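Local coordinates for protein EF0056 (Enterococcus faecalis, PDB 6ORI) that is a surface protein linked to enterococcal biofilm, whose immunoglobulin-like N-terminal region is of unknown function and carries a calcium ion, at residues A223-K228 and G232-N237; R272-V277 and E314-G319. One frame throughout, in Å; residues are numbered along the deposited sequence.

Contact 1: residues A223-K228 and G232-N237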
loop_
_atom_site.group_PDB
_atom_site.type_symbol
_atom_site.label_atom_id
_atom_site.label_comp_id
_atom_site.label_asym_id
_atom_site.label_seq_id
_atom_site.Cartn_x
_atom_site.Cartn_y
_atom_site.Cartn_z
ATOM N N ALA A 223 -18.081 12.514 -3.661
ATOM C CA ALA A 223 -18.631 12.891 -4.951
ATOM C C ALA A 223 -18.146 14.266 -5.405
ATOM O O ALA A 223 -17.933 15.181 -4.612
ATOM C CB ALA A 223 -20.136 12.902 -4.900
ATOM N N ASN A 224 -17.977 14.390 -6.705
ATOM C CA ASN A 224 -17.793 15.658 -7.377
ATOM C C ASN A 224 -16.591 16.453 -6.918
ATOM O O ASN A 224 -16.635 17.682 -6.765
ATOM C CB ASN A 224 -19.085 16.468 -7.298
ATOM C CG ASN A 224 -20.191 15.829 -8.086
ATOM O OD1 ASN A 224 -19.930 15.082 -9.024
ATOM N ND2 ASN A 224 -21.421 16.136 -7.737
ATOM N N ILE A 225 -15.494 15.741 -6.772
ATOM C CA ILE A 225 -14.197 16.411 -6.654
ATOM C C ILE A 225 -13.440 16.211 -7.933
ATOM O O ILE A 225 -13.808 15.352 -8.750
ATOM C CB ILE A 225 -13.371 15.990 -5.421
ATOM C CG1 ILE A 225 -12.897 14.550 -5.495
ATOM C CG2 ILE A 225 -14.205 16.190 -4.149
ATOM C CD1 ILE A 225 -11.840 14.218 -4.470
ATOM N N GLN A 226 -12.405 17.000 -8.140
ATOM C CA GLN A 226 -11.746 16.989 -9.428
ATOM C C GLN A 226 -10.257 17.175 -9.316
ATOM O O GLN A 226 -9.708 17.593 -8.286
ATOM C CB GLN A 226 -12.325 18.091 -10.286
ATOM C CG GLN A 226 -12.018 19.466 -9.786
ATOM C CD GLN A 226 -12.452 20.518 -10.765
ATOM O OE1 GLN A 226 -11.633 21.259 -11.329
ATOM N NE2 GLN A 226 -13.735 20.579 -11.000
ATOM N N THR A 227 -9.578 16.868 -10.400
ATOM C CA THR A 227 -8.198 17.270 -10.522
ATOM C C THR A 227 -8.120 18.785 -10.732
ATOM O O THR A 227 -9.097 19.398 -11.175
ATOM C CB THR A 227 -7.512 16.522 -11.666
ATOM O OG1 THR A 227 -8.178 16.810 -12.891
ATOM C CG2 THR A 227 -7.575 15.013 -11.413
ATOM N N LYS A 228 -6.963 19.364 -10.452
ATOM C CA LYS A 228 -6.780 20.824 -10.577
ATOM C C LYS A 228 -7.233 21.313 -11.942
ATOM O O LYS A 228 -7.941 22.314 -12.051
ATOM C CB LYS A 228 -5.329 21.230 -10.328
ATOM C CG LYS A 228 -5.091 22.763 -10.392
ATOM C CD LYS A 228 -3.809 23.182 -9.682
ATOM C CE LYS A 228 -2.564 22.464 -10.211
ATOM N NZ LYS A 228 -1.658 23.364 -10.974
ATOM N N GLY A 232 -10.003 15.122 -14.474
ATOM C CA GLY A 232 -10.395 13.937 -13.729
ATOM C C GLY A 232 -11.415 14.259 -12.652
ATOM O O GLY A 232 -11.434 15.392 -12.159
ATOM N N SER A 233 -12.239 13.288 -12.282
ATOM C CA SER A 233 -13.314 13.522 -11.328
ATOM C C SER A 233 -13.837 12.238 -10.721
ATOM O O SER A 233 -13.622 11.161 -11.251
ATOM C CB SER A 233 -14.454 14.268 -12.011
ATOM O OG SER A 233 -14.699 13.707 -13.291
ATOM N N THR A 234 -14.570 12.333 -9.608
ATOM C CA THR A 234 -15.085 11.137 -8.926
ATOM C C THR A 234 -16.525 10.694 -9.205
ATOM O O THR A 234 -16.963 9.617 -8.784
ATOM C CB THR A 234 -15.007 11.317 -7.419
ATOM O OG1 THR A 234 -15.588 12.569 -7.031
ATOM C CG2 THR A 234 -13.548 11.316 -7.006
ATOM N N GLY A 235 -17.272 11.573 -9.820
ATOM C CA GLY A 235 -18.655 11.306 -10.179
ATOM C C GLY A 235 -19.666 11.594 -9.078
ATOM O O GLY A 235 -19.314 11.921 -7.939
ATOM N N ALA A 236 -20.948 11.477 -9.408
ATOM C CA ALA A 236 -22.013 11.921 -8.514
ATOM C C ALA A 236 -22.160 11.111 -7.232
ATOM O O ALA A 236 -22.799 11.571 -6.277
ATOM C CB ALA A 236 -23.347 11.894 -9.244
ATOM N N ASN A 237 -21.619 9.892 -7.215
ATOM C CA ASN A 237 -21.763 9.004 -6.068
ATOM C C ASN A 237 -20.433 8.705 -5.435
ATOM O O ASN A 237 -20.310 7.789 -4.624
ATOM C CB ASN A 237 -22.451 7.715 -6.500
ATOM C CG ASN A 237 -23.824 7.976 -7.023
ATOM O OD1 ASN A 237 -24.676 8.436 -6.280
ATOM N ND2 ASN A 237 -24.031 7.763 -8.309
#
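I225 and T234 meet inside an irregular antiparallel hairpin, the 223-228 and 232-237 arms of the loop that links strands 211-221 and 239-248 of a five-stranded antiparallel sheet. The arms run almost antiparallel, yet form a single beta bridge, Q226 with S233, a non-hydrogen-bonded pair. On one side of it T227 N donates to G232 O (3.0 Å); on the other, T234 N donates to I225 O (3.2 Å). The tight part lies on the side of I225, T227 and T234. The side chains of I225 and T234 cross obliquely, CG1 of I225 3.6 Å from CG2 of T234, and both rest on F296. With chi1 near 50°, the T234 hydroxyl lies between its own N and carbonyl carbon, where OG1 receives the I225 N-H almost in line (3.2 Å, 170°); the same oxygen is hydrogen-bonded to E222 O, so the hydroxyl of buried T234 joins the I225 N-H to the E222 carbonyl. S233 turns its N and O away from the other arm, to the amide ends of Q281 and Q347. The loose side carries N224, Q226 and A236, which are exposed and add few side-chain contacts. At the open end of the hairpin N224 N reaches G235 O at 3.1 Å along a bent path, the donor lying above the carbonyl plane, and A223 CA makes a CA-H...O contact with the same oxygen. G235 has a positive phi, and its carbonyl O is turned to the N224 N-H. At the closed end of the hairpin T227 OG1 also bonds to D229 OD1, which helps fix its rotation, while the hydroxyl accepts the N-H of G232 at 2.9 Å and CG2 of T227 lies 3.8 Å from G232 CA.

Contact 2: residues R272-V277 and E314-G319; sequences RLVPYV and ENYGMG
V274 and Y316 approach each other from opposite directions, V274 from the 3-10 segment that takes in residues 274-276 and Y316 from a type II beta turn (N315-M318) that leads into edge strand 318-322 of a four-stranded antiparallel sheet. The contact is apolar, with no hydrogen bond between the two segments. Extended away from its backbone N (chi1 -169°), the Y316 side chain reaches over to the 3-10 turn, so that the phenol end, rather than the middle of the ring, does the touching. V274 meets this end with both methyls: CG2 of V274 stands obliquely to the Y316 ring, 3.7 Å from Y316 CE2, and V274 CG1 packs against Y316 OH at 3.6 Å. The CB of V274 is directed at the other segment, and its two methyls divide the work, since V274 CG2 also lies 3.6 Å from G317 CA. G317 takes the third position of the turn with phi 81°, its bare CA against that methyl. The turn is closed by M318 N to N315 O at 2.9 Å, while backbone bonds from G317 to I269 and E308 hold it between neighbouring chain segments. P275 lies across the phenol end at about a right angle and is exposed, whereas V274 and G317 are buried; V274 also packs on I269 and I307. On its own side the 3-10 turn is braced by the backbone bond from Y276 N to L273 O, 2.8 Å. Next to it R272 forms a salt bridge with D270 and reaches the backbone of E373 and, weakly, of D374, a residue of the calcium site. On the exposed side P275 CD lies 3.8 Å from OH of Y316.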
loop_
_atom_site.group_PDB
_atom_site.type_symbol
_atom_site.label_atom_id
_atom_site.label_comp_id
_atom_site.label_asym_id
_atom_site.label_seq_id
_atom_site.Cartn_x
_atom_site.Cartn_y
_atom_site.Cartn_z
ATOM N N ARG A 272 -17.715 -8.537 -6.653
ATOM C CA ARG A 272 -18.980 -8.002 -6.175
ATOM C C ARG A 272 -19.214 -6.541 -6.555
ATOM O O ARG A 272 -20.356 -6.078 -6.672
ATOM C CB ARG A 272 -19.068 -8.186 -4.670
ATOM C CG ARG A 272 -19.166 -9.625 -4.233
ATOM C CD ARG A 272 -18.988 -9.744 -2.738
ATOM N NE ARG A 272 -17.625 -9.410 -2.364
ATOM C CZ ARG A 272 -17.253 -8.971 -1.170
ATOM N NH1 ARG A 272 -18.144 -8.797 -0.194
ATOM N NH2 ARG A 272 -15.976 -8.720 -0.951
ATOM N N LEU A 273 -18.132 -5.788 -6.728
ATOM C CA LEU A 273 -18.243 -4.373 -7.028
ATOM C C LEU A 273 -18.396 -4.048 -8.501
ATOM O O LEU A 273 -18.814 -2.946 -8.869
ATOM C CB LEU A 273 -17.028 -3.638 -6.476
ATOM C CG LEU A 273 -17.141 -3.210 -5.028
ATOM C CD1 LEU A 273 -15.756 -2.740 -4.563
ATOM C CD2 LEU A 273 -18.192 -2.097 -4.874
ATOM N N VAL A 274 -18.061 -5.000 -9.366
ATOM C CA VAL A 274 -18.059 -4.731 -10.794
ATOM C C VAL A 274 -19.367 -4.107 -11.319
ATOM O O VAL A 274 -19.316 -3.098 -11.994
ATOM C CB VAL A 274 -17.651 -5.986 -11.589
ATOM C CG1 VAL A 274 -17.812 -5.747 -13.089
ATOM C CG2 VAL A 274 -16.214 -6.388 -11.231
ATOM N N PRO A 275 -20.545 -4.670 -10.972
ATOM C CA PRO A 275 -21.781 -4.047 -11.465
ATOM C C PRO A 275 -22.087 -2.677 -10.864
ATOM O O PRO A 275 -22.973 -1.974 -11.361
ATOM C CB PRO A 275 -22.880 -5.023 -11.032
ATOM C CG PRO A 275 -22.211 -6.227 -10.584
ATOM C CD PRO A 275 -20.800 -5.909 -10.221
ATOM N N TYR A 276 -21.372 -2.318 -9.807
ATOM C CA TYR A 276 -21.556 -1.024 -9.146
ATOM C C TYR A 276 -20.495 0.009 -9.525
ATOM O O TYR A 276 -20.436 1.101 -8.944
ATOM C CB TYR A 276 -21.555 -1.215 -7.641
ATOM C CG TYR A 276 -22.707 -2.054 -7.161
ATOM C CD1 TYR A 276 -23.994 -1.544 -7.161
ATOM C CD2 TYR A 276 -22.516 -3.362 -6.759
ATOM C CE1 TYR A 276 -25.062 -2.312 -6.728
ATOM C CE2 TYR A 276 -23.579 -4.135 -6.318
ATOM C CZ TYR A 276 -24.844 -3.603 -6.313
ATOM O OH TYR A 276 -25.909 -4.369 -5.884
ATOM N N VAL A 277 -19.653 -0.342 -10.483
ATOM C CA VAL A 277 -18.658 0.596 -10.994
ATOM C C VAL A 277 -19.053 0.962 -12.406
ATOM O O VAL A 277 -19.371 0.073 -13.209
ATOM C CB VAL A 277 -17.258 -0.013 -10.956
ATOM C CG1 VAL A 277 -16.263 0.888 -11.672
ATOM C CG2 VAL A 277 -16.818 -0.209 -9.519
ATOM N N GLU A 314 -13.211 -15.683 -17.255
ATOM C CA GLU A 314 -12.055 -15.954 -16.393
ATOM C C GLU A 314 -11.403 -14.670 -15.860
ATOM O O GLU A 314 -10.848 -14.653 -14.770
ATOM C CB GLU A 314 -11.017 -16.809 -17.125
ATOM N N ASN A 315 -11.512 -13.591 -16.620
ATOM C CA ASN A 315 -10.921 -12.311 -16.229
ATOM C C ASN A 315 -11.915 -11.315 -15.674
ATOM O O ASN A 315 -11.635 -10.117 -15.640
ATOM C CB ASN A 315 -10.228 -11.658 -17.429
ATOM C CG ASN A 315 -9.095 -12.477 -17.949
ATOM O OD1 ASN A 315 -8.455 -13.218 -17.197
ATOM N ND2 ASN A 315 -8.838 -12.365 -19.247
ATOM N N TYR A 316 -13.062 -11.787 -15.201
ATOM C CA TYR A 316 -14.086 -10.914 -14.634
ATOM C C TYR A 316 -13.489 -9.941 -13.609
ATOM O O TYR A 316 -12.761 -10.339 -12.712
ATOM C CB TYR A 316 -15.179 -11.748 -13.975
ATOM C CG TYR A 316 -16.383 -10.941 -13.603
ATOM C CD1 TYR A 316 -17.344 -10.643 -14.531
ATOM C CD2 TYR A 316 -16.551 -10.477 -12.316
ATOM C CE1 TYR A 316 -18.464 -9.889 -14.207
ATOM C CE2 TYR A 316 -17.658 -9.718 -11.972
ATOM C CZ TYR A 316 -18.619 -9.444 -12.915
ATOM O OH TYR A 316 -19.731 -8.699 -12.594
ATOM N N GLY A 317 -13.791 -8.659 -13.790
ATOM C CA GLY A 317 -13.307 -7.617 -12.895
ATOM C C GLY A 317 -11.883 -7.143 -13.142
ATOM O O GLY A 317 -11.404 -6.285 -12.423
ATOM N N MET A 318 -11.220 -7.665 -14.169
ATOM C CA MET A 318 -9.850 -7.261 -14.506
ATOM C C MET A 318 -9.836 -6.385 -15.736
ATOM O O MET A 318 -10.668 -6.537 -16.629
ATOM C CB MET A 318 -8.976 -8.479 -14.803
ATOM C CG MET A 318 -8.806 -9.438 -13.636
ATOM S SD MET A 318 -8.068 -11.052 -14.093
ATOM C CE MET A 318 -6.525 -10.509 -14.821
ATOM N N GLY A 319 -8.849 -5.509 -15.809
ATOM C CA GLY A 319 -8.596 -4.775 -17.019
ATOM C C GLY A 319 -7.126 -4.438 -17.112
ATOM O O GLY A 319 -6.350 -4.653 -16.178
#

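Contact 1 closes along the chain before contact 2 opens; their centres are about 21 Å apart and their nearest atoms about 7 Å apart, without touching. Both are partly buried and peripheral, each about as far from the chain centre. Contact 1 joins two arms of one connection at an edge of the five-stranded sheet, close in sequence, and relies on backbone and threonine hydrogen bonds. Contact 2 joins segments far apart in sequence, where the link between strands 264-269 and 277-284 passes the start of strand 318-322, and relies on methyl and ring packing over a smaller interface (156 against 397 Å²).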